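Local atomic coordinates of neurotoxin (Clostridium botulinum, PDB entry 2QN0), a protein that is the zinc-dependent protease light chain of botulinum neurotoxin type C1, which probably cleaves SNARE proteins of two kinds. Residues L22-N27 and N134-K139; P115-N120 and Q324-K329; D128-F133 and A310-F315; I152-I157 and G187-I192. All blocks are in the same frame, centred on the assembly; numbering follows the deposited sequence.

Contact 1: L22-N27 and N134-K139; sequences LDTHLN and NSVDVK
Ser135 O and Thr24 O are joined by a water that donates to both, just before strand 136-141 runs antiparallel to strand 19-23. Val136 CG2, between the backbone N and the carbonyl carbon, lies 4.0 Å from Leu22 CD2. Asp137 forms the hydrogen-bonded pair with Asp23: Asp23 N donates to Asp137 O at 2.9 Å, and the return bond from Asp137 N to Asp23 O is longer, 3.3 Å. On the face that carries the Asp23 and Asp137 side chains, Asp137 OD2 accepts from His25 NE2 at 2.6 Å. The acceptor lies in the imidazole plane, whereas the nitrogen stands 47° out of the carboxylate plane, the two planes being turned 83° from each other. Val138 returns to the Leu22 face, placing Val138 CG2 3.8 Å from Leu22 CD2. Lys139, its chain bent at chi2 and chi4, ends in a salt bridge from NZ to Asp23 OD2 (3.2 Å), on the anti side of that oxygen. Asp23 OD1 accepts from His25 N in an Asx turn and lies above one imidazole face, toward the rim. Lys148 bridges Asp137 OD1. The Asp137 carboxylate probably polarises the NE2-H of His25; the two carboxylates would favour a charged ring, nearby Lys139 would oppose it.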
# COMPACT_ATOMS: atom_id res chain seq x y z
N LEU A 22 -17.55 5.14 -7.72
CA LEU A 22 -17.56 3.78 -7.21
C LEU A 22 -18.21 3.63 -5.85
O LEU A 22 -18.25 4.57 -5.05
CB LEU A 22 -16.12 3.24 -7.11
CG LEU A 22 -15.24 3.24 -8.36
CD1 LEU A 22 -13.82 2.84 -7.97
CD2 LEU A 22 -15.81 2.27 -9.39
N ASP A 23 -18.73 2.44 -5.58
CA ASP A 23 -19.33 2.12 -4.29
C ASP A 23 -18.60 0.85 -3.89
O ASP A 23 -18.85 -0.22 -4.44
CB ASP A 23 -20.82 1.82 -4.42
CG ASP A 23 -21.49 1.63 -3.07
OD1 ASP A 23 -20.80 1.17 -2.13
OD2 ASP A 23 -22.69 1.94 -2.94
N THR A 24 -17.68 0.96 -2.93
CA THR A 24 -16.90 -0.18 -2.48
C THR A 24 -17.61 -1.02 -1.44
O THR A 24 -17.21 -2.15 -1.16
CB THR A 24 -15.57 0.27 -1.86
OG1 THR A 24 -15.84 1.03 -0.67
CG2 THR A 24 -14.79 1.14 -2.84
N HIS A 25 -18.68 -0.47 -0.86
CA HIS A 25 -19.44 -1.16 0.18
C HIS A 25 -18.55 -1.42 1.39
O HIS A 25 -18.77 -2.37 2.14
CB HIS A 25 -19.99 -2.49 -0.35
CG HIS A 25 -20.96 -2.33 -1.47
ND1 HIS A 25 -22.17 -1.67 -1.32
CD2 HIS A 25 -20.90 -2.72 -2.77
CE1 HIS A 25 -22.81 -1.66 -2.48
NE2 HIS A 25 -22.06 -2.29 -3.37
N LEU A 26 -17.54 -0.57 1.58
CA LEU A 26 -16.62 -0.73 2.70
C LEU A 26 -16.34 0.55 3.49
O LEU A 26 -15.91 0.49 4.64
CB LEU A 26 -15.29 -1.30 2.21
CG LEU A 26 -15.31 -2.76 1.74
CD1 LEU A 26 -14.02 -3.08 1.01
CD2 LEU A 26 -15.49 -3.69 2.95
N ASN A 27 -16.59 1.71 2.87
CA ASN A 27 -16.32 2.98 3.55
C ASN A 27 -17.52 3.45 4.36
O ASN A 27 -18.49 3.97 3.81
CB ASN A 27 -15.93 4.05 2.52
CG ASN A 27 -15.33 5.28 3.17
OD1 ASN A 27 -15.30 5.41 4.39
ND2 ASN A 27 -14.86 6.21 2.34
N ASN A 134 -13.44 -8.22 -4.18
CA ASN A 134 -12.56 -8.01 -5.33
C ASN A 134 -13.18 -7.16 -6.43
O ASN A 134 -12.45 -6.57 -7.25
CB ASN A 134 -12.11 -9.35 -5.91
CG ASN A 134 -11.03 -10.02 -5.07
OD1 ASN A 134 -10.55 -9.46 -4.09
ND2 ASN A 134 -10.63 -11.22 -5.48
N SER A 135 -14.50 -7.10 -6.49
CA SER A 135 -15.16 -6.28 -7.51
C SER A 135 -15.90 -5.14 -6.82
O SER A 135 -16.46 -5.32 -5.74
CB SER A 135 -16.12 -7.13 -8.35
OG SER A 135 -17.21 -7.61 -7.59
N VAL A 136 -15.88 -3.96 -7.43
CA VAL A 136 -16.56 -2.81 -6.86
C VAL A 136 -17.58 -2.25 -7.85
O VAL A 136 -17.34 -2.24 -9.05
CB VAL A 136 -15.55 -1.69 -6.47
CG1 VAL A 136 -14.53 -2.25 -5.46
CG2 VAL A 136 -14.84 -1.17 -7.69
N ASP A 137 -18.71 -1.79 -7.33
CA ASP A 137 -19.76 -1.25 -8.19
C ASP A 137 -19.45 0.10 -8.80
O ASP A 137 -18.89 0.99 -8.14
CB ASP A 137 -21.09 -1.11 -7.42
CG ASP A 137 -21.63 -2.43 -6.91
OD1 ASP A 137 -21.28 -3.48 -7.48
OD2 ASP A 137 -22.42 -2.39 -5.95
N VAL A 138 -19.81 0.25 -10.06
CA VAL A 138 -19.65 1.51 -10.77
C VAL A 138 -21.08 2.07 -10.80
O VAL A 138 -22.00 1.38 -11.22
CB VAL A 138 -19.15 1.30 -12.21
CG1 VAL A 138 -19.07 2.64 -12.95
CG2 VAL A 138 -17.79 0.63 -12.20
N LYS A 139 -21.25 3.30 -10.32
CA LYS A 139 -22.57 3.91 -10.28
C LYS A 139 -22.61 5.20 -11.09
O LYS A 139 -21.59 5.87 -11.28
CB LYS A 139 -22.97 4.25 -8.84
CG LYS A 139 -22.94 3.09 -7.86
CD LYS A 139 -24.12 2.17 -8.04
CE LYS A 139 -24.18 1.12 -6.93
NZ LYS A 139 -24.41 1.73 -5.59
O HOH W 1 -17.16 -4.27 -3.12

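Contact 2: P115-N120 and Q324-K329; sequences PFPGNN and QKLIRK
Phe116 carries CG anti to its backbone N (chi1 179°) and Leu326 carries CG anti to its carbonyl carbon (chi1 -65°), which starts the two side chains on courses that cross at about a right angle. The contact sets an inverse gamma turn centred on Pro117, in the loop after helix 101-112, against helix 319-330. Within the turn, Gly118 N reaches back to Phe116 O in a weak bond. Leu326 CD1 does most of the touching: it lies 3.8 Å from Phe116 CD1, approaching the ring obliquely, and 3.7 Å from Pro117 CD, which it meets tip to tip. Pro117 CD itself rests over one face of the Phe116 ring, toward the rim, so the leucine methyl contacts both members of this phenyl-proline pair. Leu326 CD2 comes to 4.0 Å from Phe116 CA. Phe127 adds an edge-to-face partner for the Phe116 ring, and Leu304 of helix 283-304 touches both Phe116 and Leu326, completing an apolar junction between loop, strand and two helices. One turn further along the helix, Lys329 runs extended toward the loop at Pro115 and Phe116. Its ammonium group is held by the carbonyls of Ile114 and Leu238, and Lys329 NZ lies 3.6 Å from Pro115 CA.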
# COMPACT_ATOMS: atom_id res chain seq x y z
N PRO A 115 -5.57 -10.57 -8.46
CA PRO A 115 -5.80 -11.58 -7.43
C PRO A 115 -6.41 -12.78 -8.15
O PRO A 115 -7.11 -12.60 -9.15
CB PRO A 115 -6.84 -10.92 -6.53
CG PRO A 115 -6.52 -9.47 -6.65
CD PRO A 115 -6.27 -9.31 -8.13
N PHE A 116 -6.14 -13.99 -7.68
CA PHE A 116 -6.75 -15.15 -8.30
C PHE A 116 -8.24 -14.93 -8.06
O PHE A 116 -8.65 -14.53 -6.97
CB PHE A 116 -6.32 -16.44 -7.61
CG PHE A 116 -6.95 -17.67 -8.20
CD1 PHE A 116 -6.26 -18.44 -9.13
CD2 PHE A 116 -8.24 -18.05 -7.83
CE1 PHE A 116 -6.85 -19.57 -9.70
CE2 PHE A 116 -8.84 -19.18 -8.39
CZ PHE A 116 -8.14 -19.94 -9.32
N PRO A 117 -9.09 -15.17 -9.08
CA PRO A 117 -10.52 -14.97 -8.88
C PRO A 117 -11.17 -16.06 -8.02
O PRO A 117 -11.75 -17.01 -8.54
CB PRO A 117 -11.07 -14.94 -10.30
CG PRO A 117 -10.15 -15.86 -11.03
CD PRO A 117 -8.79 -15.49 -10.48
N GLY A 118 -11.05 -15.90 -6.70
CA GLY A 118 -11.63 -16.87 -5.79
C GLY A 118 -11.01 -16.84 -4.41
O GLY A 118 -10.08 -16.08 -4.15
N ASN A 119 -11.54 -17.67 -3.52
CA ASN A 119 -11.02 -17.78 -2.17
C ASN A 119 -11.12 -19.24 -1.73
O ASN A 119 -11.44 -20.11 -2.54
CB ASN A 119 -11.76 -16.86 -1.19
CG ASN A 119 -13.23 -17.20 -1.06
OD1 ASN A 119 -13.67 -18.31 -1.37
ND2 ASN A 119 -14.01 -16.23 -0.58
N ASN A 120 -10.87 -19.50 -0.45
CA ASN A 120 -10.91 -20.86 0.07
C ASN A 120 -12.22 -21.60 -0.22
O ASN A 120 -12.21 -22.81 -0.43
CB ASN A 120 -10.64 -20.86 1.58
CG ASN A 120 -11.73 -20.17 2.39
OD1 ASN A 120 -12.06 -19.00 2.15
ND2 ASN A 120 -12.29 -20.89 3.35
N GLN A 324 -4.02 -18.08 -18.46
CA GLN A 324 -2.70 -17.66 -18.92
C GLN A 324 -2.14 -16.49 -18.11
O GLN A 324 -0.95 -16.46 -17.80
CB GLN A 324 -2.74 -17.29 -20.40
CG GLN A 324 -2.98 -18.47 -21.32
CD GLN A 324 -1.95 -19.57 -21.13
OE1 GLN A 324 -0.74 -19.32 -21.20
NE2 GLN A 324 -2.41 -20.79 -20.88
N LYS A 325 -3.00 -15.53 -17.78
CA LYS A 325 -2.56 -14.38 -17.00
C LYS A 325 -2.09 -14.81 -15.61
O LYS A 325 -1.08 -14.32 -15.10
CB LYS A 325 -3.71 -13.37 -16.85
CG LYS A 325 -4.05 -12.63 -18.15
CD LYS A 325 -5.12 -11.57 -17.92
CE LYS A 325 -5.39 -10.79 -19.21
NZ LYS A 325 -6.43 -9.73 -19.04
N LEU A 326 -2.83 -15.73 -15.00
CA LEU A 326 -2.47 -16.22 -13.67
C LEU A 326 -1.21 -17.09 -13.71
O LEU A 326 -0.42 -17.07 -12.77
CB LEU A 326 -3.66 -16.97 -13.07
CG LEU A 326 -4.86 -16.04 -12.83
CD1 LEU A 326 -6.12 -16.84 -12.60
CD2 LEU A 326 -4.56 -15.13 -11.64
N ILE A 327 -1.03 -17.84 -14.79
CA ILE A 327 0.17 -18.66 -14.93
C ILE A 327 1.39 -17.74 -14.93
O ILE A 327 2.40 -18.03 -14.30
CB ILE A 327 0.13 -19.48 -16.25
CG1 ILE A 327 -0.90 -20.60 -16.13
CG2 ILE A 327 1.52 -20.03 -16.56
CD1 ILE A 327 -1.17 -21.34 -17.43
N ARG A 328 1.28 -16.61 -15.63
CA ARG A 328 2.38 -15.65 -15.69
C ARG A 328 2.60 -14.98 -14.33
O ARG A 328 3.74 -14.76 -13.92
CB ARG A 328 2.12 -14.57 -16.74
CG ARG A 328 2.22 -15.05 -18.19
CD ARG A 328 2.26 -13.88 -19.16
NE ARG A 328 1.01 -13.13 -19.23
CZ ARG A 328 -0.03 -13.47 -19.99
NH1 ARG A 328 0.02 -14.55 -20.76
NH2 ARG A 328 -1.13 -12.72 -19.99
N LYS A 329 1.51 -14.65 -13.64
CA LYS A 329 1.60 -14.01 -12.33
C LYS A 329 2.43 -14.83 -11.34
O LYS A 329 3.38 -14.34 -10.73
CB LYS A 329 0.19 -13.83 -11.74
CG LYS A 329 0.18 -13.39 -10.27
CD LYS A 329 -1.22 -13.39 -9.70
CE LYS A 329 -1.22 -13.01 -8.22
NZ LYS A 329 -2.56 -13.19 -7.60

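Contact 3: D128-F133 and A310-F315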
# COMPACT_ATOMS: atom_id res chain seq x y z
N ASP A 128 -14.15 -17.02 -9.83
CA ASP A 128 -15.18 -16.11 -9.34
C ASP A 128 -14.64 -14.69 -9.27
O ASP A 128 -13.90 -14.34 -8.35
CB ASP A 128 -15.66 -16.55 -7.95
CG ASP A 128 -16.78 -15.68 -7.41
OD1 ASP A 128 -17.27 -14.79 -8.14
OD2 ASP A 128 -17.19 -15.90 -6.25
N PHE A 129 -15.01 -13.88 -10.26
CA PHE A 129 -14.53 -12.51 -10.33
C PHE A 129 -15.24 -11.54 -9.38
O PHE A 129 -14.91 -10.35 -9.34
CB PHE A 129 -14.61 -12.03 -11.78
CG PHE A 129 -13.64 -12.73 -12.70
CD1 PHE A 129 -12.34 -12.25 -12.85
CD2 PHE A 129 -14.00 -13.90 -13.36
CE1 PHE A 129 -11.42 -12.92 -13.65
CE2 PHE A 129 -13.08 -14.58 -14.16
CZ PHE A 129 -11.79 -14.09 -14.31
N ASP A 130 -16.21 -12.04 -8.62
CA ASP A 130 -16.94 -11.20 -7.66
C ASP A 130 -16.70 -11.65 -6.22
O ASP A 130 -17.37 -11.17 -5.30
CB ASP A 130 -18.46 -11.24 -7.90
CG ASP A 130 -18.87 -10.53 -9.17
OD1 ASP A 130 -18.34 -9.43 -9.46
OD2 ASP A 130 -19.75 -11.06 -9.88
N VAL A 131 -15.74 -12.55 -6.01
CA VAL A 131 -15.49 -13.06 -4.66
C VAL A 131 -15.14 -11.98 -3.64
O VAL A 131 -14.40 -11.04 -3.94
CB VAL A 131 -14.37 -14.13 -4.65
CG1 VAL A 131 -13.01 -13.49 -4.88
CG2 VAL A 131 -14.40 -14.89 -3.34
N ASP A 132 -15.69 -12.13 -2.44
CA ASP A 132 -15.46 -11.20 -1.34
C ASP A 132 -15.65 -9.75 -1.76
O ASP A 132 -16.76 -9.33 -2.06
CB ASP A 132 -14.07 -11.42 -0.75
CG ASP A 132 -13.96 -12.73 0.01
OD1 ASP A 132 -14.83 -12.98 0.87
OD2 ASP A 132 -13.02 -13.51 -0.26
N PHE A 133 -14.56 -8.98 -1.77
CA PHE A 133 -14.62 -7.57 -2.15
C PHE A 133 -13.70 -7.24 -3.32
O PHE A 133 -13.24 -6.10 -3.46
CB PHE A 133 -14.27 -6.69 -0.95
CG PHE A 133 -15.31 -6.72 0.13
CD1 PHE A 133 -16.42 -5.88 0.06
CD2 PHE A 133 -15.22 -7.61 1.19
CE1 PHE A 133 -17.42 -5.94 1.03
CE2 PHE A 133 -16.21 -7.68 2.16
CZ PHE A 133 -17.31 -6.84 2.08
N ALA A 310 -17.04 -20.06 -14.81
CA ALA A 310 -16.69 -18.77 -14.23
C ALA A 310 -17.92 -17.97 -13.82
O ALA A 310 -19.00 -18.15 -14.38
CB ALA A 310 -15.86 -17.97 -15.24
N ASN A 311 -17.74 -17.10 -12.84
CA ASN A 311 -18.81 -16.25 -12.35
C ASN A 311 -18.33 -14.80 -12.35
O ASN A 311 -17.27 -14.49 -11.81
CB ASN A 311 -19.20 -16.65 -10.92
CG ASN A 311 -20.24 -15.73 -10.32
OD1 ASN A 311 -21.36 -15.64 -10.83
ND2 ASN A 311 -19.89 -15.05 -9.24
N PRO A 312 -19.09 -13.90 -13.00
CA PRO A 312 -20.34 -14.18 -13.72
C PRO A 312 -20.09 -14.97 -15.00
O PRO A 312 -18.95 -15.07 -15.47
CB PRO A 312 -20.91 -12.78 -13.98
CG PRO A 312 -19.68 -11.94 -14.12
CD PRO A 312 -18.81 -12.45 -12.99
N SER A 313 -21.16 -15.52 -15.57
CA SER A 313 -21.08 -16.33 -16.79
C SER A 313 -20.40 -15.67 -17.98
O SER A 313 -19.80 -16.35 -18.81
CB SER A 313 -22.49 -16.77 -17.21
OG SER A 313 -23.06 -17.61 -16.23
N SER A 314 -20.49 -14.35 -18.06
CA SER A 314 -19.87 -13.63 -19.17
C SER A 314 -18.37 -13.89 -19.26
O SER A 314 -17.76 -13.68 -20.30
CB SER A 314 -20.14 -12.13 -19.02
OG SER A 314 -19.73 -11.66 -17.75
N PHE A 315 -17.78 -14.36 -18.16
CA PHE A 315 -16.35 -14.66 -18.13
C PHE A 315 -16.01 -16.06 -18.63
O PHE A 315 -14.84 -16.38 -18.85
CB PHE A 315 -15.81 -14.49 -16.70
CG PHE A 315 -15.47 -13.06 -16.34
CD1 PHE A 315 -14.26 -12.51 -16.73
CD2 PHE A 315 -16.37 -12.28 -15.62
CE1 PHE A 315 -13.94 -11.19 -16.40
CE2 PHE A 315 -16.06 -10.96 -15.29
CZ PHE A 315 -14.84 -10.42 -15.68
O HOH W 2 -21.68 -12.69 -8.56
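Asp128 OD1 is gripped by two donors that arrive from opposite faces of its carboxylate: Asn311 ND2 at 2.9 Å from across the contact, and Asp130 N at 3.0 Å from its own loop. Both stand more than 50° out of the carboxylate plane, while the oxygen lies close to the amide plane of Asn311. The two side chains run side by side, each with CG anti to its backbone N. Next to them Phe129 N donates to Asn311 O at 2.8 Å, almost in line with the carbonyl (172° at the oxygen). Beside these bonds the rings of Phe129 and Phe315 form a face-to-face stack, with centroids 3.9 Å apart and planes at 15°. Phe129 CD2 sits 3.4 Å from Phe315 CG, and Phe129 CB lies over the Phe315 face as a CH-pi contact. Tyr322 meets the Phe129 ring edge-to-face. Asp130 OD2 approaches Pro312 CD, 3.5 Å away, just after the cis peptide, and shares a water with Asn311 ND2; Asp130 OD1 is hydrogen-bonded to Ser135 OG. An Asx turn at Asp128 and a type I beta turn from Asp128 to Val131 overlap just where the short parallel pair 126-128 and 309-311, bridged by Asp128 and Asn311, ends at the protein surface.

Contact 4: I152-I157 and G187-I192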
# COMPACT_ATOMS: atom_id res chain seq x y z
N ILE A 152 -15.95 -2.93 -11.60
CA ILE A 152 -14.56 -3.05 -12.02
C ILE A 152 -13.82 -3.83 -10.94
O ILE A 152 -14.31 -3.99 -9.82
CB ILE A 152 -13.87 -1.68 -12.22
CG1 ILE A 152 -13.90 -0.87 -10.92
CG2 ILE A 152 -14.54 -0.92 -13.36
CD1 ILE A 152 -12.98 0.35 -10.95
N ASN A 153 -12.63 -4.33 -11.28
CA ASN A 153 -11.83 -5.11 -10.34
C ASN A 153 -10.48 -4.46 -10.09
O ASN A 153 -9.48 -4.84 -10.69
CB ASN A 153 -11.63 -6.53 -10.87
CG ASN A 153 -12.83 -7.43 -10.62
OD1 ASN A 153 -13.98 -7.05 -10.88
ND2 ASN A 153 -12.57 -8.63 -10.12
N PRO A 154 -10.43 -3.47 -9.19
CA PRO A 154 -9.14 -2.83 -8.90
C PRO A 154 -8.27 -3.85 -8.17
O PRO A 154 -8.80 -4.77 -7.54
CB PRO A 154 -9.53 -1.68 -7.96
CG PRO A 154 -10.99 -1.45 -8.22
CD PRO A 154 -11.52 -2.85 -8.42
N SER A 155 -6.96 -3.71 -8.27
CA SER A 155 -6.07 -4.60 -7.53
C SER A 155 -5.67 -3.84 -6.27
O SER A 155 -5.46 -4.43 -5.21
CB SER A 155 -4.82 -4.94 -8.35
OG SER A 155 -5.14 -5.88 -9.36
N VAL A 156 -5.58 -2.52 -6.41
CA VAL A 156 -5.22 -1.65 -5.30
C VAL A 156 -6.02 -0.35 -5.37
O VAL A 156 -6.13 0.26 -6.43
CB VAL A 156 -3.72 -1.26 -5.33
CG1 VAL A 156 -3.40 -0.32 -4.17
CG2 VAL A 156 -2.85 -2.51 -5.27
N ILE A 157 -6.60 0.04 -4.24
CA ILE A 157 -7.32 1.31 -4.17
C ILE A 157 -6.64 2.13 -3.08
O ILE A 157 -6.56 1.71 -1.93
CB ILE A 157 -8.79 1.14 -3.76
CG1 ILE A 157 -9.55 0.32 -4.80
CG2 ILE A 157 -9.45 2.52 -3.61
CD1 ILE A 157 -11.01 0.09 -4.45
N GLY A 187 -4.60 -14.14 -3.11
CA GLY A 187 -4.36 -12.71 -3.13
C GLY A 187 -5.75 -12.10 -3.09
O GLY A 187 -6.75 -12.82 -3.22
N ALA A 188 -5.84 -10.78 -2.93
CA ALA A 188 -7.13 -10.10 -2.88
C ALA A 188 -6.92 -8.61 -3.05
O ALA A 188 -5.81 -8.11 -2.94
CB ALA A 188 -7.81 -10.38 -1.54
N LEU A 189 -8.01 -7.90 -3.32
CA LEU A 189 -7.95 -6.45 -3.48
C LEU A 189 -7.46 -5.81 -2.18
O LEU A 189 -7.87 -6.20 -1.09
CB LEU A 189 -9.34 -5.91 -3.83
CG LEU A 189 -9.53 -4.39 -3.94
CD1 LEU A 189 -10.72 -4.10 -4.85
CD2 LEU A 189 -9.75 -3.79 -2.55
N SER A 190 -6.57 -4.82 -2.31
CA SER A 190 -6.04 -4.11 -1.14
C SER A 190 -6.50 -2.66 -1.16
O SER A 190 -6.60 -2.05 -2.22
CB SER A 190 -4.51 -4.10 -1.14
OG SER A 190 -3.95 -5.38 -0.90
N ILE A 191 -6.77 -2.12 0.02
CA ILE A 191 -7.12 -0.71 0.14
C ILE A 191 -6.04 -0.12 1.03
O ILE A 191 -5.79 -0.61 2.13
CB ILE A 191 -8.50 -0.48 0.80
CG1 ILE A 191 -9.61 -0.89 -0.18
CG2 ILE A 191 -8.65 1.00 1.19
CD1 ILE A 191 -11.02 -0.64 0.33
N ILE A 192 -5.37 0.91 0.52
CA ILE A 192 -4.31 1.60 1.25
C ILE A 192 -4.84 2.97 1.66
O ILE A 192 -5.18 3.77 0.80
CB ILE A 192 -3.06 1.81 0.36
CG1 ILE A 192 -2.44 0.46 -0.01
CG2 ILE A 192 -2.04 2.70 1.08
CD1 ILE A 192 -1.25 0.57 -0.98
O HOH W 3 -3.06 -5.78 -3.26
O HOH W 4 -4.43 -6.91 -4.95
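Leu189 crosses Pro154 obliquely just before a parallel strand pair, 156-159 beside 190-193, inside the mixed sheet of the clostridial neurotoxin zinc protease. Leu189 CB lies 3.9 Å from Pro154 O, and the side chain continues to CG, which stays beside the same oxygen; CG is anti to the backbone N (chi1 175°). At the tip, Leu189 CD1 closes to 3.4 Å from Pro154 O and also touches Pro154 CD. The same Leu189 CD1 lies 4.2 Å from Ile157 CD1. One methyl thus touches both the proline ring and Ile157. The backbones beyond are laced by three bonds in the staggered pattern of parallel strands: Ser190 N to Ser155 O, Ile157 N to Ser190 O at 2.9 Å, and Ile192 N to Ile157 O. Ile157 and Ile191 share one face of the sheet, where Ile157 CB approaches Ile191 CG1. Val156 and Ser190 share the other, which looks toward helix 223-238, and there Ser190 OG is held by Asn237 ND2. Val156 and Ile192 both touch Ala234 of that helix, and Ile192 also reaches Glu230. This helix supplies the zinc ligands His229 and His233, so the strand pair packs against the helix that carries two of the three protein ligands. Between the strands themselves, Val156 CG1 rests 3.9 Å from Ile192 CD1.

Contacts 1 and 4 belong to one mixed sheet, their centres 11 Å apart, and are joined where Val136 N meets Ile152 O (2.9 Å) and Asn134 OD1 meets Leu189 N (3.1 Å). Contact 3 lies about 15 Å from the centres of both: Asp130 OD1 reaches Ser135 OG of contact 1, and Phe129 O reaches Asn153 ND2 of contact 4. Contact 2, centred 12 Å from contact 3, is tied to it by Pro117 O and Asp128 N at 2.7 Å, while Pro115 packs against Ala188 of contact 4. Contact 4 comes close to the active site, the side chain of Ile192 being about 9 Å from the zinc ion bound by His229, His233 and Glu269.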